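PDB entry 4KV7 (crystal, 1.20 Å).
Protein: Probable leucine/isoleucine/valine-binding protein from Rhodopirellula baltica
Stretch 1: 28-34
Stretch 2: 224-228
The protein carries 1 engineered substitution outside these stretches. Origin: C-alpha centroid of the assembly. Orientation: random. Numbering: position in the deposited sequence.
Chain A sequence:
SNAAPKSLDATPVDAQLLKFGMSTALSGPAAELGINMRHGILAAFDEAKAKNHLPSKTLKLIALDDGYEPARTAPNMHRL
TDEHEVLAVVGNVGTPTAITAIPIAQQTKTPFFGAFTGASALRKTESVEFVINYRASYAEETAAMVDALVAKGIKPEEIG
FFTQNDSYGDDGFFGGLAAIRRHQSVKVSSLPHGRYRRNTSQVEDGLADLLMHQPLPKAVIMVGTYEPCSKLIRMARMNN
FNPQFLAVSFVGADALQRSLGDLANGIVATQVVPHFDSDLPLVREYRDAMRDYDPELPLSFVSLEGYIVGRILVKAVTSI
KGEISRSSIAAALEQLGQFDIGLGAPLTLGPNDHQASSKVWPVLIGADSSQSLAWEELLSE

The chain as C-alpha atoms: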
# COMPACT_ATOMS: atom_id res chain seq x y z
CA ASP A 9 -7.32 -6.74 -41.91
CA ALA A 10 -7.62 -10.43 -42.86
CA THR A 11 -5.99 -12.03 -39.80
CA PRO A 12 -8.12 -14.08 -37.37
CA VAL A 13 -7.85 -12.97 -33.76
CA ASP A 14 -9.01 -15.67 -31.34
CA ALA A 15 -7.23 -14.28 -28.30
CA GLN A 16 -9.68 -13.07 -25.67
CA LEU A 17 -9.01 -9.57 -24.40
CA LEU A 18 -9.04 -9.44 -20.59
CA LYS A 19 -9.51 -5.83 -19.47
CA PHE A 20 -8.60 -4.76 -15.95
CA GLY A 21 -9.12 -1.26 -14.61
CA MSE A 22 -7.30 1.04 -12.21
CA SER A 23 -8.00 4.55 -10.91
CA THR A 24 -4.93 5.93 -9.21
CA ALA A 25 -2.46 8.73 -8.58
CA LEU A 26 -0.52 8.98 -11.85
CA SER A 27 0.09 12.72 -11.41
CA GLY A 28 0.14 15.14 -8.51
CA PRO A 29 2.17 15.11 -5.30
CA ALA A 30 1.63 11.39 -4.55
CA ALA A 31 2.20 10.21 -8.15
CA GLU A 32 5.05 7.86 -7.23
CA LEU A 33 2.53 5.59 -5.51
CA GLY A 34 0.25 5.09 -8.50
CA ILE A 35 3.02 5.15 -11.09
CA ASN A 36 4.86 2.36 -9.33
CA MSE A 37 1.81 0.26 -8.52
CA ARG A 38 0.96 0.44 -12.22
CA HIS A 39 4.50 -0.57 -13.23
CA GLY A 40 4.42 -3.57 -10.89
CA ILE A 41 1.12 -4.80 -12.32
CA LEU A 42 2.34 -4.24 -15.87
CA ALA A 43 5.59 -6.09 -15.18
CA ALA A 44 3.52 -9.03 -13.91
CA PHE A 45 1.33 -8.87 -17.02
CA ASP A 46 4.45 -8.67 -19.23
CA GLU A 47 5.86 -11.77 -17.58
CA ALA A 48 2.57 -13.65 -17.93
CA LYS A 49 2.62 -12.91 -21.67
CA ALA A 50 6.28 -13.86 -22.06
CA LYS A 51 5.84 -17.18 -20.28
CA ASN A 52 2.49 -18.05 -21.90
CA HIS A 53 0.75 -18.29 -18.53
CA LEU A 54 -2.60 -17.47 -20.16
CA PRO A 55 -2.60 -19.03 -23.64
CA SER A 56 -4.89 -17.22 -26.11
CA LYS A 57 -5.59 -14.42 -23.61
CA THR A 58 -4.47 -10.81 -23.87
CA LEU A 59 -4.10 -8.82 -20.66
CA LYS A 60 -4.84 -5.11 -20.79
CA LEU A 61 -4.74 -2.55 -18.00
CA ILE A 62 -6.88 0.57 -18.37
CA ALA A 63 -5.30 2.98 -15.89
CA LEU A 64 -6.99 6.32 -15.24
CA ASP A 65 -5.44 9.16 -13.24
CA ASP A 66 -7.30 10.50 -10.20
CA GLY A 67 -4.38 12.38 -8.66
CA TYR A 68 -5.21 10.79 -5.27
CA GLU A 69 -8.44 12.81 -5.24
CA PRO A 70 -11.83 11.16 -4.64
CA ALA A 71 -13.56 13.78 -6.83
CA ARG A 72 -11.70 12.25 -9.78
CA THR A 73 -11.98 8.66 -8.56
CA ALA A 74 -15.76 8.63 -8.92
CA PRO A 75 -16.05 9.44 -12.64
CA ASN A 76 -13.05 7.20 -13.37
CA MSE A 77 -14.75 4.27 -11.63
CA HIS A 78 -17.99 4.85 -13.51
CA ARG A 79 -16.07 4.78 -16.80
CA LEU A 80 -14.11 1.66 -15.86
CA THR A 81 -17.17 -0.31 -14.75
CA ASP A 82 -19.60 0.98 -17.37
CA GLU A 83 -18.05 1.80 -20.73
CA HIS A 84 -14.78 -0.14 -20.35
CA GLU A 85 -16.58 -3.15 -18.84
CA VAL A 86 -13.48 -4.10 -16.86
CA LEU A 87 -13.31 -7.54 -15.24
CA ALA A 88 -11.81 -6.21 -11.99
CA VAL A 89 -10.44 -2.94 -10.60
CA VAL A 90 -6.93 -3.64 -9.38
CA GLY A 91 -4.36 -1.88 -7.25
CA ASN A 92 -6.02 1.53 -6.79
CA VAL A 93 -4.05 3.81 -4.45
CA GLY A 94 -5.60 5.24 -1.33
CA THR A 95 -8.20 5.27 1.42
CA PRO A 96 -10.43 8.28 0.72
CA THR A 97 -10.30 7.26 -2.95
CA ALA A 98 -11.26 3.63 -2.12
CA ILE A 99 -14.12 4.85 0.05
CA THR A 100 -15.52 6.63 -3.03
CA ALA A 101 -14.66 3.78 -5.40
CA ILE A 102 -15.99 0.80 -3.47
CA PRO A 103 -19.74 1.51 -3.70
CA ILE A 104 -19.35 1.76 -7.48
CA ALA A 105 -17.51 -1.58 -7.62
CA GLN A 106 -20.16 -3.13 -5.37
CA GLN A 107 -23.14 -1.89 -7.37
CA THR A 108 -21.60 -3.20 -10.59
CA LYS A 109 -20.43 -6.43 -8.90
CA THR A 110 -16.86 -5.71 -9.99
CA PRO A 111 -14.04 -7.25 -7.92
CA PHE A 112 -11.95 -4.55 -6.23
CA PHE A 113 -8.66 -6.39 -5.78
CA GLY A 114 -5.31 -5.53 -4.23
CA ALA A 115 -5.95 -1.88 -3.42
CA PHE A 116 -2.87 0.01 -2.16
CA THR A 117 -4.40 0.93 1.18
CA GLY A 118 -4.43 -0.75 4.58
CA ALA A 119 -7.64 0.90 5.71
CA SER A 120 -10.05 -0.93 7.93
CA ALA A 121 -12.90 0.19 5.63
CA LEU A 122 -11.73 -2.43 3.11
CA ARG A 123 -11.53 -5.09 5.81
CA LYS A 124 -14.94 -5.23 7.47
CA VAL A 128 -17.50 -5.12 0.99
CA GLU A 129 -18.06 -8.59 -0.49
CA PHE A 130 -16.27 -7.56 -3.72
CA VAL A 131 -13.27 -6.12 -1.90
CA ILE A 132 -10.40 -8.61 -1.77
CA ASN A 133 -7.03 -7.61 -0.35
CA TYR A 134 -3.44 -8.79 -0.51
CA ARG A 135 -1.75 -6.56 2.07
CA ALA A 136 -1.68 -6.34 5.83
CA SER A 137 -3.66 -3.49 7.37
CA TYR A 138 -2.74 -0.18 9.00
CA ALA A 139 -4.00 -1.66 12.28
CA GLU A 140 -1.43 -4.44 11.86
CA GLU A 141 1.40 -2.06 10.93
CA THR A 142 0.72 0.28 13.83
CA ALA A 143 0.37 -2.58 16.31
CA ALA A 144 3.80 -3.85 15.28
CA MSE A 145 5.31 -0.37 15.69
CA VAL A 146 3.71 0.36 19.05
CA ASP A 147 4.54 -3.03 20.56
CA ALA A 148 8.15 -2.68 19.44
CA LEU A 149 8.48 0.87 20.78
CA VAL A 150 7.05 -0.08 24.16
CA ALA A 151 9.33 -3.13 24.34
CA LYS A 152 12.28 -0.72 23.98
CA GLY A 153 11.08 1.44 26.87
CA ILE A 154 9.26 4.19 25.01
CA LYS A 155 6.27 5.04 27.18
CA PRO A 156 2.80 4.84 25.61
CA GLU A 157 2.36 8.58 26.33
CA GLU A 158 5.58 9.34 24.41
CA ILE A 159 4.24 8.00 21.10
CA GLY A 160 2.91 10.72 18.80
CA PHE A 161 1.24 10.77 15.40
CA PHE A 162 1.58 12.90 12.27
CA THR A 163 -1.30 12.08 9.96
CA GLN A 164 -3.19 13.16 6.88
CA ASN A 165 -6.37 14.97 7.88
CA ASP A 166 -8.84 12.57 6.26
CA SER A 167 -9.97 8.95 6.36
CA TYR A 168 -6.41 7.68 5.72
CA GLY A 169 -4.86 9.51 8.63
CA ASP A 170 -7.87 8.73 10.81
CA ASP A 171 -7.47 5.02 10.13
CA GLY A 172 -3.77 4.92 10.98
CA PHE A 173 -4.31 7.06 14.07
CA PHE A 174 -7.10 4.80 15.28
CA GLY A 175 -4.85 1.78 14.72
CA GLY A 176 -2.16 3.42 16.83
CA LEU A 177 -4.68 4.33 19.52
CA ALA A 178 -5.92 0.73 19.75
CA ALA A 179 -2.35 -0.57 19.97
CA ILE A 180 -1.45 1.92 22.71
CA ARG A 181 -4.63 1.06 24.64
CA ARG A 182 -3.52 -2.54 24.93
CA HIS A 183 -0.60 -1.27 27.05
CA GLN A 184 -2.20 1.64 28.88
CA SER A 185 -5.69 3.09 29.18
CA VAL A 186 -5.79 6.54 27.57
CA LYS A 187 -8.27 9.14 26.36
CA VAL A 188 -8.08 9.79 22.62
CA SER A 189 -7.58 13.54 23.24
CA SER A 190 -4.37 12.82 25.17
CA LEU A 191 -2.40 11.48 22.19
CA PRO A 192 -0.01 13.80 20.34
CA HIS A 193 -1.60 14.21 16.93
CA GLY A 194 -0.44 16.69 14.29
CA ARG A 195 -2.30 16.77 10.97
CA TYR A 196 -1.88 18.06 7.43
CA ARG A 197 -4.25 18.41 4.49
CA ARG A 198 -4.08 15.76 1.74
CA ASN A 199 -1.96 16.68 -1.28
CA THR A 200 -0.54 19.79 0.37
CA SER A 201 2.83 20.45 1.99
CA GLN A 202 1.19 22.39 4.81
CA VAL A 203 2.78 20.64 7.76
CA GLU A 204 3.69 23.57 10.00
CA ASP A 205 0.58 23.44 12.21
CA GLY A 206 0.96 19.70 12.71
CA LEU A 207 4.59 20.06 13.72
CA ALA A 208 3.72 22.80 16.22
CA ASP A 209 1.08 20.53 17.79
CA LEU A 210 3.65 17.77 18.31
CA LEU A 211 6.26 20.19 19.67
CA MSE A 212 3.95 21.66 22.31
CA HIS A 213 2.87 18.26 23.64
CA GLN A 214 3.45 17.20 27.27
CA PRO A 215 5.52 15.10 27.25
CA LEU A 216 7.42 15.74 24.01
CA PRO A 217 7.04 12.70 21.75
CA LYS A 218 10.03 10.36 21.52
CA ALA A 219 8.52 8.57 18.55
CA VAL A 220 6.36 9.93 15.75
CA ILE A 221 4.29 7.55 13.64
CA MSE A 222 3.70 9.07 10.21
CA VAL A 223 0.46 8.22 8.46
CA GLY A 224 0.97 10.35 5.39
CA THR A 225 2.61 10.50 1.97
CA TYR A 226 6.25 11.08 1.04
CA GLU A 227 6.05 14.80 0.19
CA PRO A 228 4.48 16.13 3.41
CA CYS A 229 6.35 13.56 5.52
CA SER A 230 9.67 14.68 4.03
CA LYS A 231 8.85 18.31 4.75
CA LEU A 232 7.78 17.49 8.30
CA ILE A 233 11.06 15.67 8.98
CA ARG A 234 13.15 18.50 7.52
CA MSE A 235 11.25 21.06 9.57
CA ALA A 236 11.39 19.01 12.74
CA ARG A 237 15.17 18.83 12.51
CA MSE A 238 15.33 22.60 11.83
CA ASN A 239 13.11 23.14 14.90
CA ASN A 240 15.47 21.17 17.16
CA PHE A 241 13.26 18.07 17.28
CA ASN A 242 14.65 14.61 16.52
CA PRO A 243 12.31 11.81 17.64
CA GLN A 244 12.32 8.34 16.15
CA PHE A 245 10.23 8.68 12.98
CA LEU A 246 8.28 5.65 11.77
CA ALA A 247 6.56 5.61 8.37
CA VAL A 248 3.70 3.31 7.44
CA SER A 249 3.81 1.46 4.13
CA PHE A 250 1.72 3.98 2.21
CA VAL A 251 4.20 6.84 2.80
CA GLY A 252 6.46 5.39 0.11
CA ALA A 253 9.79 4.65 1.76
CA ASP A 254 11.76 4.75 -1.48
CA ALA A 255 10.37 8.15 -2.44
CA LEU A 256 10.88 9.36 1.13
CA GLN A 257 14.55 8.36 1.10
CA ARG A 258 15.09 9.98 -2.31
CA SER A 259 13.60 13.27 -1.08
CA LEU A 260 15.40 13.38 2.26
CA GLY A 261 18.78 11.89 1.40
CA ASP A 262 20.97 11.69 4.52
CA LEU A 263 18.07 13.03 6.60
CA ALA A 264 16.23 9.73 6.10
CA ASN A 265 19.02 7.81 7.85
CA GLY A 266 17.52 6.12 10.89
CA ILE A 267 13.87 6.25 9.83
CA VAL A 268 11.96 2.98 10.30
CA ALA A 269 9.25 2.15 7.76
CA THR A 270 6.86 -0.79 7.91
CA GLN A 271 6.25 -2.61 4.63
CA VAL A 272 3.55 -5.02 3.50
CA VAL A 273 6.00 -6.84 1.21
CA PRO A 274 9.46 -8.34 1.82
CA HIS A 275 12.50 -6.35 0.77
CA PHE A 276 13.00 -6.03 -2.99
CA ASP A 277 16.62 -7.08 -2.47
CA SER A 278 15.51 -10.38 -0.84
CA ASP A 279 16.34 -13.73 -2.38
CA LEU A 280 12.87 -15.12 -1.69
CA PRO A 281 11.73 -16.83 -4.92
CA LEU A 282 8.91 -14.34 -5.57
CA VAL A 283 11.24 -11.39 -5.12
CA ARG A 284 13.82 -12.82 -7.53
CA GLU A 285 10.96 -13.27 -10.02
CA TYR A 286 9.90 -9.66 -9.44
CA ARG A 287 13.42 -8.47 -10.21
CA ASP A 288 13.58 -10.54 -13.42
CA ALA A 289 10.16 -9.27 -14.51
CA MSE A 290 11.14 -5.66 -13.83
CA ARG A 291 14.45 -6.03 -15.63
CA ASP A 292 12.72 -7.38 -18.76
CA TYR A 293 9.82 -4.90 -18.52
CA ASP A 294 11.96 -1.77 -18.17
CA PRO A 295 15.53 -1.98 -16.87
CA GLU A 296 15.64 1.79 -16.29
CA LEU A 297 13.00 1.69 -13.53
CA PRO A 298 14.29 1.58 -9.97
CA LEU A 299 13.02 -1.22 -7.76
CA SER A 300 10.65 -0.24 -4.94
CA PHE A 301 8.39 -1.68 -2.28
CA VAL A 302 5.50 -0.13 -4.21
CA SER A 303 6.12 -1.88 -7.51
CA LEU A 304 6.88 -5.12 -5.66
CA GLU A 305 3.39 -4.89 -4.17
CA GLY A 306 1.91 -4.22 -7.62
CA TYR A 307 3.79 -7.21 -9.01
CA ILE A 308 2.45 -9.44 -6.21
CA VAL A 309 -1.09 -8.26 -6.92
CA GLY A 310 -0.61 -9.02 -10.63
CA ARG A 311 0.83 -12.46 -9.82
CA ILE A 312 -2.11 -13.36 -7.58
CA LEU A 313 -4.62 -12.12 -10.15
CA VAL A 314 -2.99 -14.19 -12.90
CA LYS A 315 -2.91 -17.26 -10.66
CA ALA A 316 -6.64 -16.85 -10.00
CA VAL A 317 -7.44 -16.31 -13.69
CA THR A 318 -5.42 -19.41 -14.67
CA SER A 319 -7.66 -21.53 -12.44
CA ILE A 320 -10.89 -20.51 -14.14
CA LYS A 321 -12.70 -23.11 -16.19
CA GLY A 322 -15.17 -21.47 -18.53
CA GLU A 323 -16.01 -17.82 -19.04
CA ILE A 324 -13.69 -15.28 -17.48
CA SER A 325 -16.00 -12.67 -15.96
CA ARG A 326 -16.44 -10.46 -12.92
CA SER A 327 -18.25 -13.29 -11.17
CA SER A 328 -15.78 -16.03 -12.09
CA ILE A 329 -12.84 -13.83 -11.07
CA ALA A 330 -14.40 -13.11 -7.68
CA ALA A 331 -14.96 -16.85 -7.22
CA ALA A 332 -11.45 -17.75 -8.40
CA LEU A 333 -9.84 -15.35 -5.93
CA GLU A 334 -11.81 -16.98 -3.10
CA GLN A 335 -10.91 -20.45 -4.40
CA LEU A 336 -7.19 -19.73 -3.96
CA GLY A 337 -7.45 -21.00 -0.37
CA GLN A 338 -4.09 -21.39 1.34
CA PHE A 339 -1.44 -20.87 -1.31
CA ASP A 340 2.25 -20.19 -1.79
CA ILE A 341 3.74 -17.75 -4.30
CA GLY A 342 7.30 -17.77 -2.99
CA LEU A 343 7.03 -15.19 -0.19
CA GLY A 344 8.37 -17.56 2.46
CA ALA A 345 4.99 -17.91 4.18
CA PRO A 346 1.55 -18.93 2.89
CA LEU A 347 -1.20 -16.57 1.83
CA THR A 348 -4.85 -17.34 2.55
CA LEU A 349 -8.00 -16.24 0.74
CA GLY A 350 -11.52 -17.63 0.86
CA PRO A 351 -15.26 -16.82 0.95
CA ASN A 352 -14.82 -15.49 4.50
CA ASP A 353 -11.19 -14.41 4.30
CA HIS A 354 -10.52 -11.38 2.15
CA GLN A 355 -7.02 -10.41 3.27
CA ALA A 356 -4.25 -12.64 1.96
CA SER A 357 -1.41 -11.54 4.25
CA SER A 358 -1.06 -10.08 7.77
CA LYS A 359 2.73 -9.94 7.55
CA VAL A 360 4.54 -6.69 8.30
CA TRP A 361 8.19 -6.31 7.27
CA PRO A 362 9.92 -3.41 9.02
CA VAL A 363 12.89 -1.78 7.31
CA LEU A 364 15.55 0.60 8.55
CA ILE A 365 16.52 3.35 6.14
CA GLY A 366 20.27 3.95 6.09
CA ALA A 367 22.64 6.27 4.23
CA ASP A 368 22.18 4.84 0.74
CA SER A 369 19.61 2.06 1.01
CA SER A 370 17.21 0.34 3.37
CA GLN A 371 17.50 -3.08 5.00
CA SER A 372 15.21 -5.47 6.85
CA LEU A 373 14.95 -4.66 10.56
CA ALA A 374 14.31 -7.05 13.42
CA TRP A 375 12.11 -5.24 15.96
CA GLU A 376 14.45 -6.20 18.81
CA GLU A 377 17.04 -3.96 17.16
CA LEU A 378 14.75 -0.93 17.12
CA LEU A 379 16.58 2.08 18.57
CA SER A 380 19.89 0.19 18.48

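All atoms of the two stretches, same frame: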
# COMPACT_ATOMS: atom_id res chain seq x y z
N GLY A 28 0.32 14.50 -9.79
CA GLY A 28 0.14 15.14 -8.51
C GLY A 28 1.20 14.74 -7.49
O GLY A 28 2.11 13.98 -7.81
N PRO A 29 1.07 15.25 -6.27
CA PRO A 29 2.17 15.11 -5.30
C PRO A 29 2.39 13.70 -4.75
O PRO A 29 3.44 13.50 -4.15
CB PRO A 29 1.79 16.10 -4.18
CG PRO A 29 0.33 16.31 -4.33
CD PRO A 29 0.02 16.16 -5.80
N ALA A 30 1.45 12.78 -4.98
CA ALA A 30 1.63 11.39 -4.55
C ALA A 30 1.79 10.44 -5.74
O ALA A 30 1.62 9.22 -5.60
CB ALA A 30 0.46 10.95 -3.66
N ALA A 31 2.13 10.99 -6.91
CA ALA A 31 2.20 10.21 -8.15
C ALA A 31 3.10 8.98 -8.09
O ALA A 31 2.84 8.00 -8.78
CB ALA A 31 2.63 11.08 -9.30
N GLU A 32 4.16 9.01 -7.28
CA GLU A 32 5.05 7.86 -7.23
C GLU A 32 4.32 6.59 -6.79
O GLU A 32 4.69 5.48 -7.18
CB GLU A 32 6.23 8.12 -6.30
CG GLU A 32 7.25 9.05 -6.91
CD GLU A 32 7.94 8.44 -8.12
OE1 GLU A 32 8.47 7.32 -8.01
OE2 GLU A 32 7.93 9.10 -9.18
N LEU A 33 3.27 6.75 -6.00
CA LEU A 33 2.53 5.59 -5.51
C LEU A 33 1.78 4.91 -6.65
O LEU A 33 1.90 3.70 -6.85
CB LEU A 33 1.57 6.01 -4.40
CG LEU A 33 2.21 6.68 -3.18
CD1 LEU A 33 1.18 7.00 -2.12
CD2 LEU A 33 3.35 5.85 -2.60
N GLY A 34 1.01 5.68 -7.42
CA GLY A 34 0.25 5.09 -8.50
C GLY A 34 1.12 4.66 -9.66
O GLY A 34 0.89 3.61 -10.27
N GLY A 224 1.03 9.31 6.39
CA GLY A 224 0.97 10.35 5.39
C GLY A 224 1.56 9.88 4.08
O GLY A 224 1.66 8.68 3.85
N THR A 225 1.92 10.82 3.21
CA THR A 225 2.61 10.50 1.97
C THR A 225 4.00 11.13 1.98
O THR A 225 4.30 12.01 2.80
CB THR A 225 1.83 10.99 0.75
OG1 THR A 225 1.60 12.40 0.89
CG2 THR A 225 0.50 10.24 0.64
N TYR A 226 4.84 10.71 1.03
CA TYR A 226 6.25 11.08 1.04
C TYR A 226 6.51 12.58 1.04
O TYR A 226 7.42 13.03 1.73
CB TYR A 226 7.03 10.37 -0.06
CG TYR A 226 6.48 10.57 -1.46
CD1 TYR A 226 5.54 9.68 -1.98
CD2 TYR A 226 6.93 11.60 -2.27
CE1 TYR A 226 5.03 9.84 -3.26
CE2 TYR A 226 6.43 11.77 -3.55
CZ TYR A 226 5.48 10.88 -4.04
OH TYR A 226 4.96 11.00 -5.30
N GLU A 227 5.77 13.36 0.26
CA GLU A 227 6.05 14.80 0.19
C GLU A 227 5.86 15.52 1.54
O GLU A 227 6.80 16.14 2.05
CB GLU A 227 5.29 15.52 -0.93
CG GLU A 227 5.73 16.97 -1.04
CD GLU A 227 4.76 17.91 -1.75
OE1 GLU A 227 3.54 17.62 -1.79
OE2 GLU A 227 5.23 18.97 -2.21
N PRO A 228 4.65 15.44 2.13
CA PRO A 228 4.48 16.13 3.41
C PRO A 228 5.31 15.50 4.52
O PRO A 228 5.78 16.23 5.40
CB PRO A 228 2.98 16.01 3.69
CG PRO A 228 2.53 14.85 2.89
CD PRO A 228 3.38 14.86 1.66
O HOH W 1 3.60 12.62 -1.51

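Two helix beginnings, far apart in sequence, meet through Tyr226, the residue with the largest area covered across the contact (100 Å² of the 312 Å² buried by both sides together), and chiefly through its ring and hydroxyl. Its CA-to-CB bond points sideways, but chi1 of 55° (p) and chi2 of -90° carry the ring across to the turn from Gly28 to Ala31 and the first helical turn beyond it. There the phenol oxygen accepts a hydrogen bond from the backbone, Glu32 N to Tyr226 OH, at 2.9 Å and with an N-H...O angle of 163°. An amide in the first turn of a helix has no earlier helical carbonyl to bind, and the tyrosine hydroxyl serves it instead. Ala31 N lies 3.3 Å from Tyr226 OH but at a poor angle; that amide is spent within its own stretch, on Gly28 O at 3.1 Å, closing the type I turn. Leu33 N likewise binds Ala30 O at 3.0 Å. Gly28, at phi 87° and psi -178°, suits its place because a CB would be jammed against the preceding carbonyl oxygen and would clash with Pro29 CD.

Pro29, with phi of -71°, fits the second position of the turn, and its carbonyl faces the other stretch. Water 1 donates to Pro29 O at 2.8 Å and accepts from Glu227 N at 2.9 Å, so one solvent molecule joins a turn carbonyl to another free amide at a helix start. Alongside this bridge, the CA-to-CB bond of Glu227 points toward stretch 1, and with chi1 and chi2 both t its OE1 comes to 3.3 Å from Pro29 CB; the contact is packing against the proline ring.

Glu32 takes a different course. Its CA-to-CB bond points toward stretch 2, placing Glu32 CB 3.3 Å from Tyr226 OH, but chi1 and chi2, both m, lead the carboxylate away, and Glu32 OE1 is hydrogen-bonded elsewhere in the structure. The aliphatic base of the side chain thus packs by the phenol while its charged end stays clear.

The apolar part of the contact is formed by Leu33, Ala30 and Thr225, all buried. Leu33, in the common m,t rotamer, sets its CG at the edge of the tyrosine ring, 4.2 Å from Tyr226 CE1, and its CD1 4.3 Å from Thr225 CG2. Thr225 occupies the N-cap position without a side-chain capping bond; chi1 of 56° (p) turns its methyl to Leu33 and to Ala30, whose CB is 4.4 Å from Thr225 CG2.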